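Local coordinates for protein N-terminal acetyltransferase B complex subunit MDM20 (Candida albicans, PDB 5K04) that serves as the auxiliary, non-catalytic subunit of the NatB N-terminal acetyltransferase complex, probably wrapping and positioning the catalytic subunit NAT3, at residues V695-F698 with G699-K703; L171-K174 with L175-L179; I338-V341 with N342-F346; T626-N629 with P630-Q634; A231-A234 with Y235-L239. All blocks are in the same frame, centred on the assembly; numbering follows the deposited sequence.

In the fold
All five contacts are local and none touches another; centres lie from 29 to 78 Å apart. Contact 3, on helix 337-346, is the buried one, with the side chain of I338 about 10 Å from a bound coenzyme A and K345 packing on the NAT3 chain. Contacts 1, 2 and 5 are partly buried, each with one side against neighbouring helices; contact 4 lies at the surface. Contacts 3 and 5 sit within helices, contact 2 runs off the end of one, and contacts 1 and 4 take in the loop leading into one. Contacts 1 and 2 each hold a bridging water, amides bond outward in 3, and a threonine doubles the grip on a carbonyl in 4 and 5, 4 adding an asparagine cap.

Contact 1 of 5, residues V695-F698 with G699-K703; sequences VKPF and GKEFK
P697 and E701 lie side by side, one turn apart, and their side chains point the same way: P697 CB is 3.5 Å from E701 OE2, so the pyrrolidine ring rests alongside the carboxylate. The same pair is joined through the backbone, E701 N donating to P697 O at 2.8 Å (N-H...O angle 154°). The next bond, from F702 N to F698 O, is 2.7 Å long and similarly straight. F702 CD1 also approaches that carbonyl, with F698 O at 3.2 Å near the plane of the ring and at its edge, while F698 CB meets F702 CD1 at 4.3 Å. E701 CG sits beside its own backbone N (chi1 -74°), and from there the extended chain runs back toward P697. At the solvent side a water accepts from K700 N and donates to K696 O, both at 2.8 Å, bridging the turn to the first helical residues. Further out, E701 OE1 makes a weak hydrogen bond to T646, and both phenylalanines pack on helix 661-682 and helix 646-649. A type I beta turn from V695 to F698, closed by F698 N to V695 O, thus joins two consecutive helices, 686-695 and 698-703.

Contact 2 of 5, residues L171-K174 with L175-L179; sequences LGKK and LMEGL
K173 and E177, one helical turn apart, meet through the aliphatic part of the lysine: CG and CD of K173 are each 3.3 Å from E177 OE2. Their charged ends are not in direct contact, since K173 NZ and E177 OE2 stand 4.8 Å apart. A water spans them, accepting from K173 NZ at 3.2 Å and donating to E177 OE2 at 2.6 Å. The bend in the lysine chain (chi3 -90°) holds its amine off the carboxylate and leaves the gap that this water spans, and each charge has a further partner: K173 NZ forms a salt bridge with E199, and E177 OE2 a hydrogen bond with Y191 OH.

Backbone bonds make up the second group. L175 N, M176 N and E177 N donate to L171 O, G172 O and K173 O, the last being the shortest at 2.8 Å and the straightest at 164°. G178 N still reaches K174 O, but the angle falls to 145°.

Van der Waals contacts of side-chain carbons with backbone carbonyl oxygens form the third group. L175 CG lies 3.2 Å from L171 O and M176 CG 3.4 Å from G172 O, each side chain folding over the carbonyl one turn back. L171, L175 and M176 then pack on helix 143-157, and M176 also meets helix 185-192. The contact thus lies near the C-terminal end of helix 162-177, one side packed on neighbouring helices, consistent with the TPR-like character of the family.

Contact 3 of 5, residues I338-V341 with N342-F346; sequences ITVV and NNRKF
Four successive i to i+4 bonds of 2.8 to 3.0 Å tie I338-V341 to N342-K345, the straightest from N342 N to I338 O (N-H...O angle 169°), as in a regular alpha-helix. Above each bond the two side chains concerned run side by side and point the same way. I338 CG2 touches the amide of N342, 3.6 Å from ND2. At the next position T339 CG2 approaches N343 ND2 at 3.8 Å, while N343 CG sits over the carbonyl, 3.1 Å from T339 O. V340 CG1 meets R344 CG at 4.0 Å; the bend at chi2 of R344 (-77°) carries the guanidinium past the valine, whose CG1 approaches it obliquely. V341 CG1 packs on K345 CD, also at 4.0 Å, and the lysine chain, bent at chi3, runs alongside V341.

The polar ends are occupied beyond the helix. N342 ND2 donates to the carbonyls of N306 and K308, and its OD1 accepts from Y312 N, so both ends of this buried amide are satisfied and its rotation is fixed. T339 OG1 bonds with N306 OD1 and N343 OD1 with Y302 OH, whereas R344 forms a salt bridge with D354 and a hydrogen bond with N352.

Among its neighbours, helix 337-346 meets helix 311-315 through N342, K345 and F346, helix 372-383 through V341, R344 and K345, and helix 353-358 through V340 and R344. K345 further packs on Q83 of the NAT3 chain, placing this helix beside the catalytic subunit.

Contact 4 of 5, residues T626-N629 with P630-Q634; sequences TKLN and PQETQ
Two torsions bring N629 and E632 together: CG of N629 stands between its backbone N and carbonyl carbon (chi1 70°), which swings the amide over the first helical turn, and CG of E632 lies beside its own N, with the chain extended back to N629. The asparagine oxygen then accepts from E632 N at 2.8 Å, nearly straight at 166°, and from Q631 N at the same distance but in a weak, strongly bent bond. In return E632 OE1 accepts from N629 N at 3.0 Å, met on the anti side of the carboxylate. These reciprocal bonds form a capping box with N629 as the N-cap. The amide of N629 and the carboxylate of E632 are stacked, their planes 18° apart, although the two side chains cross at about a right angle.

The main-chain carbonyl of N629 is gripped twice by T633. T633 N donates almost straight to N629 O at 3.2 Å, and T633 OG1 donates to the same oxygen at 3.0 Å from above the carbonyl plane. L628 also packs on the threonine, its CB 3.4 Å from T633 OG1, while its CD2 lies 3.7 Å from E632 OE1. The N-H groups of the first turn that would otherwise lack helical acceptors are therefore served by the cap, and the helix dipole would probably favour the negative charge of E632 here.

In the fold, the cap marks the start of helix 630-643 at the protein surface, just after the short loop from helix 608-625; T626 OG1 reaches back to K622 O on that preceding helix.

Contact 5 of 5, residues A231-A234 with Y235-L239; sequences ALHA and YTEKL
L232 O takes two hydrogen bonds from T236, one from the backbone N at 2.7 Å and one from OG1 at 2.8 Å, and the donors reach it from opposite faces of its plane. The threonine hydroxyl gets there because OG1 lies between its own backbone N and carbonyl carbon (chi1 57°), leaning back along the helix. The T236 N-H bond is the straightest of the four i to i+4 backbone bonds, at 171°; E237 N to H233 O (2.9 Å) and K238 N to A234 O follow the same spacing.

H233 and E237 share the next face. NE2 of the imidazole and OE2 of the carboxylate are 3.7 Å apart, with ring and carboxylate planes 73° to each other, a close approach without a bond. E237 OE2 is instead held by W254 NE1, and the indole of W254 stacks on the H233 ring, so one tryptophan serves both residues. H233 ND1 adds a weak hydrogen bond to S257.

Apolar packing adds to this: L232 CD1 touches T236 CG2 at 3.5 Å, and both residues rest against M220 of helix 213-225. Y235 meets Y219 of that helix edge-to-face.

The chemistry implies that the threonine satisfies its own buried hydroxyl within the helix, while the T236 side chain also packs on helix 248-260, and that E237 OE2, and more weakly H233 ND1, bond to that neighbouring helix.

Contact 1 of 5, residues V695-F698 with G699-K703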
# COMPACT_ATOMS: atom_id res chain seq x y z
N VAL A 695 -37.81 -18.02 -1.80
CA VAL A 695 -36.72 -17.70 -2.72
C VAL A 695 -36.70 -18.61 -3.94
O VAL A 695 -36.04 -18.28 -4.93
CB VAL A 695 -35.35 -17.77 -2.01
CG1 VAL A 695 -35.33 -16.85 -0.78
CG2 VAL A 695 -35.00 -19.20 -1.64
N LYS A 696 -37.43 -19.73 -3.90
CA LYS A 696 -37.46 -20.69 -5.01
C LYS A 696 -37.77 -20.08 -6.38
O LYS A 696 -37.07 -20.43 -7.34
CB LYS A 696 -38.47 -21.80 -4.67
CG LYS A 696 -37.84 -23.04 -4.05
CD LYS A 696 -36.66 -23.50 -4.91
CE LYS A 696 -35.96 -24.73 -4.32
NZ LYS A 696 -34.79 -25.14 -5.16
N PRO A 697 -38.77 -19.20 -6.55
CA PRO A 697 -39.08 -18.72 -7.90
C PRO A 697 -38.24 -17.54 -8.38
O PRO A 697 -38.48 -17.05 -9.49
CB PRO A 697 -40.56 -18.31 -7.78
CG PRO A 697 -40.68 -17.85 -6.37
CD PRO A 697 -39.77 -18.75 -5.56
N PHE A 698 -37.27 -17.07 -7.58
CA PHE A 698 -36.50 -15.89 -7.94
C PHE A 698 -35.83 -16.06 -9.30
O PHE A 698 -35.87 -15.16 -10.14
CB PHE A 698 -35.44 -15.58 -6.87
CG PHE A 698 -36.00 -14.95 -5.61
CD1 PHE A 698 -37.35 -14.72 -5.47
CD2 PHE A 698 -35.16 -14.60 -4.58
CE1 PHE A 698 -37.84 -14.13 -4.32
CE2 PHE A 698 -35.64 -14.02 -3.44
CZ PHE A 698 -36.98 -13.78 -3.31
N GLY A 699 -35.18 -17.21 -9.50
CA GLY A 699 -34.44 -17.42 -10.74
C GLY A 699 -35.34 -17.33 -11.95
O GLY A 699 -35.04 -16.62 -12.91
N LYS A 700 -36.48 -18.04 -11.91
CA LYS A 700 -37.46 -17.92 -12.98
C LYS A 700 -37.94 -16.48 -13.12
O LYS A 700 -38.03 -15.95 -14.24
CB LYS A 700 -38.65 -18.85 -12.71
CG LYS A 700 -39.80 -18.67 -13.67
CD LYS A 700 -40.93 -19.64 -13.38
CE LYS A 700 -41.96 -19.66 -14.50
NZ LYS A 700 -43.10 -20.60 -14.23
N GLU A 701 -38.24 -15.82 -12.00
CA GLU A 701 -38.87 -14.50 -12.07
C GLU A 701 -37.90 -13.44 -12.59
O GLU A 701 -38.31 -12.54 -13.33
CB GLU A 701 -39.47 -14.14 -10.70
CG GLU A 701 -40.77 -14.94 -10.41
CD GLU A 701 -41.23 -14.91 -8.95
OE1 GLU A 701 -40.52 -14.35 -8.10
OE2 GLU A 701 -42.31 -15.45 -8.65
N PHE A 702 -36.60 -13.56 -12.25
CA PHE A 702 -35.63 -12.58 -12.74
C PHE A 702 -35.26 -12.83 -14.21
O PHE A 702 -35.07 -11.88 -14.97
CB PHE A 702 -34.37 -12.57 -11.83
CG PHE A 702 -34.52 -11.67 -10.62
CD1 PHE A 702 -35.16 -12.12 -9.46
CD2 PHE A 702 -34.06 -10.36 -10.65
CE1 PHE A 702 -35.33 -11.28 -8.35
CE2 PHE A 702 -34.21 -9.52 -9.54
CZ PHE A 702 -34.84 -9.98 -8.38
N LYS A 703 -35.18 -14.09 -14.62
CA LYS A 703 -34.99 -14.41 -16.03
C LYS A 703 -36.06 -13.78 -16.90
O LYS A 703 -35.76 -13.21 -17.96
CB LYS A 703 -34.95 -15.91 -16.23
CG LYS A 703 -33.71 -16.56 -15.64
CD LYS A 703 -33.82 -18.08 -15.57
CE LYS A 703 -32.53 -18.67 -14.99
NZ LYS A 703 -32.58 -20.15 -14.90
O HOH W 1 -37.16 -20.09 -10.15

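Contact 2 of 5, residues L171-K174 with L175-L179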
# COMPACT_ATOMS: atom_id res chain seq x y z
N LEU A 171 14.22 10.94 29.37
CA LEU A 171 14.78 9.61 29.60
C LEU A 171 15.51 9.11 28.35
O LEU A 171 16.54 8.44 28.46
CB LEU A 171 13.68 8.63 30.02
CG LEU A 171 13.03 8.83 31.40
CD1 LEU A 171 11.78 8.01 31.51
CD2 LEU A 171 13.97 8.48 32.57
N GLY A 172 14.97 9.40 27.17
CA GLY A 172 15.64 8.96 25.95
C GLY A 172 16.94 9.70 25.71
O GLY A 172 17.95 9.10 25.33
N LYS A 173 16.92 11.02 25.93
CA LYS A 173 18.12 11.83 25.76
C LYS A 173 19.23 11.36 26.68
O LYS A 173 20.39 11.21 26.26
CB LYS A 173 17.78 13.30 26.05
CG LYS A 173 18.91 14.26 25.75
CD LYS A 173 18.78 15.56 26.52
CE LYS A 173 18.00 16.61 25.77
NZ LYS A 173 18.11 17.93 26.46
N LYS A 174 18.90 11.09 27.94
CA LYS A 174 19.90 10.71 28.93
C LYS A 174 20.46 9.32 28.66
O LYS A 174 21.64 9.07 28.89
CB LYS A 174 19.27 10.82 30.32
CG LYS A 174 20.01 10.15 31.45
CD LYS A 174 19.17 10.20 32.72
CE LYS A 174 17.76 9.68 32.47
NZ LYS A 174 16.84 9.90 33.63
N LEU A 175 19.62 8.40 28.19
CA LEU A 175 20.11 7.08 27.78
C LEU A 175 21.12 7.19 26.65
O LEU A 175 22.13 6.49 26.64
CB LEU A 175 18.94 6.20 27.33
CG LEU A 175 18.04 5.66 28.43
CD1 LEU A 175 16.75 5.19 27.83
CD2 LEU A 175 18.76 4.53 29.15
N MET A 176 20.83 8.04 25.66
CA MET A 176 21.73 8.22 24.52
C MET A 176 23.01 8.92 24.94
O MET A 176 24.11 8.53 24.52
CB MET A 176 21.02 8.98 23.39
CG MET A 176 19.90 8.12 22.66
SD MET A 176 20.40 6.50 22.21
CE MET A 176 21.78 7.01 21.25
N GLU A 177 22.90 9.95 25.79
CA GLU A 177 24.10 10.62 26.29
C GLU A 177 25.02 9.62 26.99
O GLU A 177 26.25 9.72 26.87
CB GLU A 177 23.70 11.80 27.20
CG GLU A 177 23.09 12.99 26.38
CD GLU A 177 22.39 14.09 27.19
OE1 GLU A 177 22.20 13.95 28.43
OE2 GLU A 177 22.02 15.13 26.57
N GLY A 178 24.45 8.60 27.65
CA GLY A 178 25.24 7.56 28.30
C GLY A 178 26.08 6.71 27.35
O GLY A 178 26.99 6.01 27.82
N LEU A 179 25.80 6.75 26.05
CA LEU A 179 26.47 5.92 25.05
C LEU A 179 27.58 6.66 24.30
O LEU A 179 28.21 6.08 23.42
CB LEU A 179 25.46 5.39 24.04
CG LEU A 179 24.36 4.56 24.69
CD1 LEU A 179 23.32 4.11 23.67
CD2 LEU A 179 24.99 3.36 25.40
O HOH W 2 21.26 17.64 26.47

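Contact 3 of 5, residues I338-V341 with N342-F346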
# COMPACT_ATOMS: atom_id res chain seq x y z
N ILE A 338 6.75 16.19 -28.01
CA ILE A 338 6.71 16.57 -26.59
C ILE A 338 6.60 18.09 -26.41
O ILE A 338 5.92 18.56 -25.49
CB ILE A 338 7.92 15.96 -25.86
CG1 ILE A 338 7.70 14.44 -25.73
CG2 ILE A 338 8.14 16.63 -24.49
CD1 ILE A 338 8.91 13.65 -25.28
N THR A 339 7.22 18.87 -27.29
CA THR A 339 6.96 20.31 -27.31
C THR A 339 5.46 20.58 -27.43
O THR A 339 4.91 21.41 -26.70
CB THR A 339 7.71 20.97 -28.47
OG1 THR A 339 9.11 20.70 -28.34
CG2 THR A 339 7.49 22.49 -28.50
N VAL A 340 4.78 19.85 -28.32
CA VAL A 340 3.34 20.05 -28.50
C VAL A 340 2.58 19.60 -27.26
O VAL A 340 1.62 20.25 -26.83
CB VAL A 340 2.87 19.32 -29.76
CG1 VAL A 340 1.35 19.45 -29.93
CG2 VAL A 340 3.59 19.88 -30.98
N VAL A 341 3.00 18.49 -26.65
CA VAL A 341 2.33 17.99 -25.45
C VAL A 341 2.38 19.04 -24.35
O VAL A 341 1.36 19.35 -23.71
CB VAL A 341 2.96 16.66 -25.01
CG1 VAL A 341 2.62 16.33 -23.56
CG2 VAL A 341 2.52 15.53 -25.92
N ASN A 342 3.56 19.62 -24.12
CA ASN A 342 3.69 20.64 -23.09
C ASN A 342 2.85 21.86 -23.41
O ASN A 342 2.11 22.36 -22.56
CB ASN A 342 5.17 21.01 -22.91
CG ASN A 342 5.95 19.96 -22.09
OD1 ASN A 342 5.50 19.54 -21.03
ND2 ASN A 342 7.10 19.54 -22.60
N ASN A 343 2.91 22.33 -24.67
CA ASN A 343 2.14 23.51 -25.08
C ASN A 343 0.65 23.29 -24.90
O ASN A 343 -0.06 24.17 -24.40
CB ASN A 343 2.46 23.87 -26.53
CG ASN A 343 3.89 24.33 -26.71
OD1 ASN A 343 4.63 24.49 -25.74
ND2 ASN A 343 4.29 24.53 -27.96
N ARG A 344 0.14 22.11 -25.30
CA ARG A 344 -1.28 21.83 -25.13
C ARG A 344 -1.67 21.78 -23.66
O ARG A 344 -2.79 22.13 -23.29
CB ARG A 344 -1.65 20.52 -25.82
CG ARG A 344 -1.53 20.58 -27.34
CD ARG A 344 -2.71 21.30 -27.96
NE ARG A 344 -2.55 21.46 -29.40
CZ ARG A 344 -3.29 20.84 -30.32
NH1 ARG A 344 -4.26 20.02 -29.94
NH2 ARG A 344 -3.06 21.04 -31.60
N LYS A 345 -0.75 21.33 -22.80
CA LYS A 345 -0.99 21.36 -21.36
C LYS A 345 -0.99 22.79 -20.84
O LYS A 345 -1.84 23.16 -20.02
CB LYS A 345 0.06 20.53 -20.64
CG LYS A 345 -0.13 19.03 -20.80
CD LYS A 345 1.16 18.31 -20.46
CE LYS A 345 1.00 17.42 -19.28
NZ LYS A 345 1.93 16.28 -19.43
N PHE A 346 -0.03 23.61 -21.29
CA PHE A 346 0.04 24.98 -20.81
C PHE A 346 -1.25 25.73 -21.11
O PHE A 346 -1.76 26.46 -20.24
CB PHE A 346 1.24 25.69 -21.43
CG PHE A 346 2.57 25.29 -20.83
CD1 PHE A 346 2.84 25.53 -19.48
CD2 PHE A 346 3.56 24.71 -21.61
CE1 PHE A 346 4.05 25.17 -18.91
CE2 PHE A 346 4.79 24.35 -21.06
CZ PHE A 346 5.03 24.57 -19.70

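Contact 4 of 5, residues T626-N629 with P630-Q634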
# COMPACT_ATOMS: atom_id res chain seq x y z
N THR A 626 -29.94 -16.06 17.60
CA THR A 626 -30.20 -15.56 18.94
C THR A 626 -31.46 -16.20 19.48
O THR A 626 -32.28 -16.75 18.75
CB THR A 626 -30.34 -14.03 18.99
OG1 THR A 626 -31.55 -13.62 18.34
CG2 THR A 626 -29.15 -13.37 18.33
N LYS A 627 -31.59 -16.11 20.80
CA LYS A 627 -32.76 -16.60 21.51
C LYS A 627 -33.75 -15.45 21.63
O LYS A 627 -33.44 -14.42 22.25
CB LYS A 627 -32.34 -17.13 22.88
CG LYS A 627 -33.27 -18.15 23.50
CD LYS A 627 -32.57 -18.86 24.65
CE LYS A 627 -33.55 -19.63 25.53
NZ LYS A 627 -34.37 -18.72 26.38
N LEU A 628 -34.91 -15.60 21.01
CA LEU A 628 -35.95 -14.58 21.02
C LEU A 628 -37.24 -15.17 21.55
O LEU A 628 -37.50 -16.37 21.40
CB LEU A 628 -36.20 -14.00 19.61
CG LEU A 628 -35.01 -13.37 18.89
CD1 LEU A 628 -35.33 -13.20 17.39
CD2 LEU A 628 -34.63 -12.03 19.52
N ASN A 629 -38.05 -14.33 22.18
CA ASN A 629 -39.40 -14.76 22.48
C ASN A 629 -40.14 -14.89 21.16
O ASN A 629 -39.67 -14.40 20.12
CB ASN A 629 -40.09 -13.79 23.44
CG ASN A 629 -40.42 -12.45 22.82
OD1 ASN A 629 -40.99 -12.35 21.73
ND2 ASN A 629 -40.07 -11.39 23.54
N PRO A 630 -41.28 -15.58 21.15
CA PRO A 630 -41.95 -15.84 19.87
C PRO A 630 -42.43 -14.57 19.15
O PRO A 630 -42.51 -14.57 17.92
CB PRO A 630 -43.12 -16.75 20.27
CG PRO A 630 -42.74 -17.34 21.57
CD PRO A 630 -41.94 -16.28 22.26
N GLN A 631 -42.72 -13.49 19.89
CA GLN A 631 -43.23 -12.27 19.25
C GLN A 631 -42.12 -11.51 18.52
O GLN A 631 -42.35 -10.98 17.43
CB GLN A 631 -43.90 -11.37 20.28
CG GLN A 631 -45.18 -11.96 20.86
CD GLN A 631 -44.90 -13.06 21.87
OE1 GLN A 631 -43.76 -13.23 22.32
NE2 GLN A 631 -45.94 -13.80 22.22
N GLU A 632 -40.93 -11.43 19.11
CA GLU A 632 -39.81 -10.81 18.42
C GLU A 632 -39.46 -11.59 17.16
O GLU A 632 -39.24 -11.00 16.10
CB GLU A 632 -38.60 -10.73 19.36
CG GLU A 632 -38.89 -9.98 20.67
CD GLU A 632 -37.81 -10.20 21.73
OE1 GLU A 632 -37.40 -11.37 21.93
OE2 GLU A 632 -37.38 -9.21 22.35
N THR A 633 -39.44 -12.93 17.27
CA THR A 633 -39.21 -13.80 16.11
C THR A 633 -40.19 -13.48 14.98
O THR A 633 -39.80 -13.34 13.81
CB THR A 633 -39.37 -15.27 16.54
OG1 THR A 633 -38.51 -15.55 17.65
CG2 THR A 633 -39.04 -16.22 15.40
N GLN A 634 -41.48 -13.36 15.32
CA GLN A 634 -42.51 -13.18 14.31
C GLN A 634 -42.42 -11.81 13.65
O GLN A 634 -42.63 -11.69 12.44
CB GLN A 634 -43.88 -13.41 14.94
CG GLN A 634 -44.17 -14.87 15.17
CD GLN A 634 -44.15 -15.65 13.85
OE1 GLN A 634 -44.79 -15.25 12.88
NE2 GLN A 634 -43.41 -16.75 13.82

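Contact 5 of 5, residues A231-A234 with Y235-L239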
# COMPACT_ATOMS: atom_id res chain seq x y z
N ALA A 231 26.11 29.54 8.54
CA ALA A 231 26.56 28.15 8.59
C ALA A 231 25.93 27.32 7.48
O ALA A 231 26.54 26.36 7.00
CB ALA A 231 26.25 27.54 9.96
N LEU A 232 24.71 27.65 7.09
CA LEU A 232 24.00 26.84 6.11
C LEU A 232 24.43 27.18 4.70
O LEU A 232 24.49 26.29 3.84
CB LEU A 232 22.50 27.06 6.27
CG LEU A 232 21.57 26.48 5.22
CD1 LEU A 232 21.59 24.95 5.28
CD2 LEU A 232 20.18 27.03 5.46
N HIS A 233 24.71 28.46 4.44
CA HIS A 233 25.18 28.89 3.13
C HIS A 233 26.54 28.27 2.84
O HIS A 233 26.77 27.73 1.76
CB HIS A 233 25.26 30.41 3.07
CG HIS A 233 25.51 30.94 1.69
ND1 HIS A 233 24.62 30.77 0.65
CD2 HIS A 233 26.57 31.62 1.18
CE1 HIS A 233 25.12 31.32 -0.44
NE2 HIS A 233 26.30 31.84 -0.15
N ALA A 234 27.43 28.33 3.83
CA ALA A 234 28.71 27.64 3.74
C ALA A 234 28.52 26.14 3.54
O ALA A 234 29.17 25.54 2.67
CB ALA A 234 29.54 27.92 5.00
N TYR A 235 27.63 25.53 4.32
CA TYR A 235 27.47 24.08 4.23
C TYR A 235 26.89 23.67 2.87
O TYR A 235 27.46 22.82 2.17
CB TYR A 235 26.61 23.57 5.39
CG TYR A 235 26.51 22.05 5.49
CD1 TYR A 235 27.59 21.28 5.95
CD2 TYR A 235 25.34 21.37 5.15
CE1 TYR A 235 27.50 19.88 6.04
CE2 TYR A 235 25.24 19.97 5.25
CZ TYR A 235 26.34 19.24 5.68
OH TYR A 235 26.27 17.87 5.77
N THR A 236 25.77 24.29 2.47
CA THR A 236 25.16 23.96 1.19
C THR A 236 26.11 24.22 0.03
O THR A 236 26.22 23.39 -0.89
CB THR A 236 23.85 24.73 1.00
OG1 THR A 236 24.07 26.14 1.08
CG2 THR A 236 22.83 24.31 2.04
N GLU A 237 26.82 25.35 0.05
CA GLU A 237 27.79 25.64 -1.00
C GLU A 237 28.83 24.52 -1.13
O GLU A 237 29.19 24.13 -2.25
CB GLU A 237 28.48 26.99 -0.74
CG GLU A 237 29.51 27.39 -1.78
CD GLU A 237 29.72 28.90 -1.88
OE1 GLU A 237 30.88 29.32 -1.91
OE2 GLU A 237 28.72 29.64 -1.94
N LYS A 238 29.29 23.98 0.00
CA LYS A 238 30.19 22.83 -0.04
C LYS A 238 29.55 21.66 -0.78
O LYS A 238 30.16 21.08 -1.69
CB LYS A 238 30.60 22.42 1.38
CG LYS A 238 31.61 21.28 1.42
CD LYS A 238 31.73 20.64 2.81
CE LYS A 238 30.51 19.76 3.17
NZ LYS A 238 30.83 18.66 4.15
N LEU A 239 28.33 21.28 -0.38
CA LEU A 239 27.67 20.14 -1.01
C LEU A 239 27.52 20.35 -2.51
O LEU A 239 27.77 19.43 -3.29
CB LEU A 239 26.29 19.91 -0.39
CG LEU A 239 26.21 19.53 1.08
CD1 LEU A 239 24.77 19.25 1.47
CD2 LEU A 239 27.11 18.34 1.34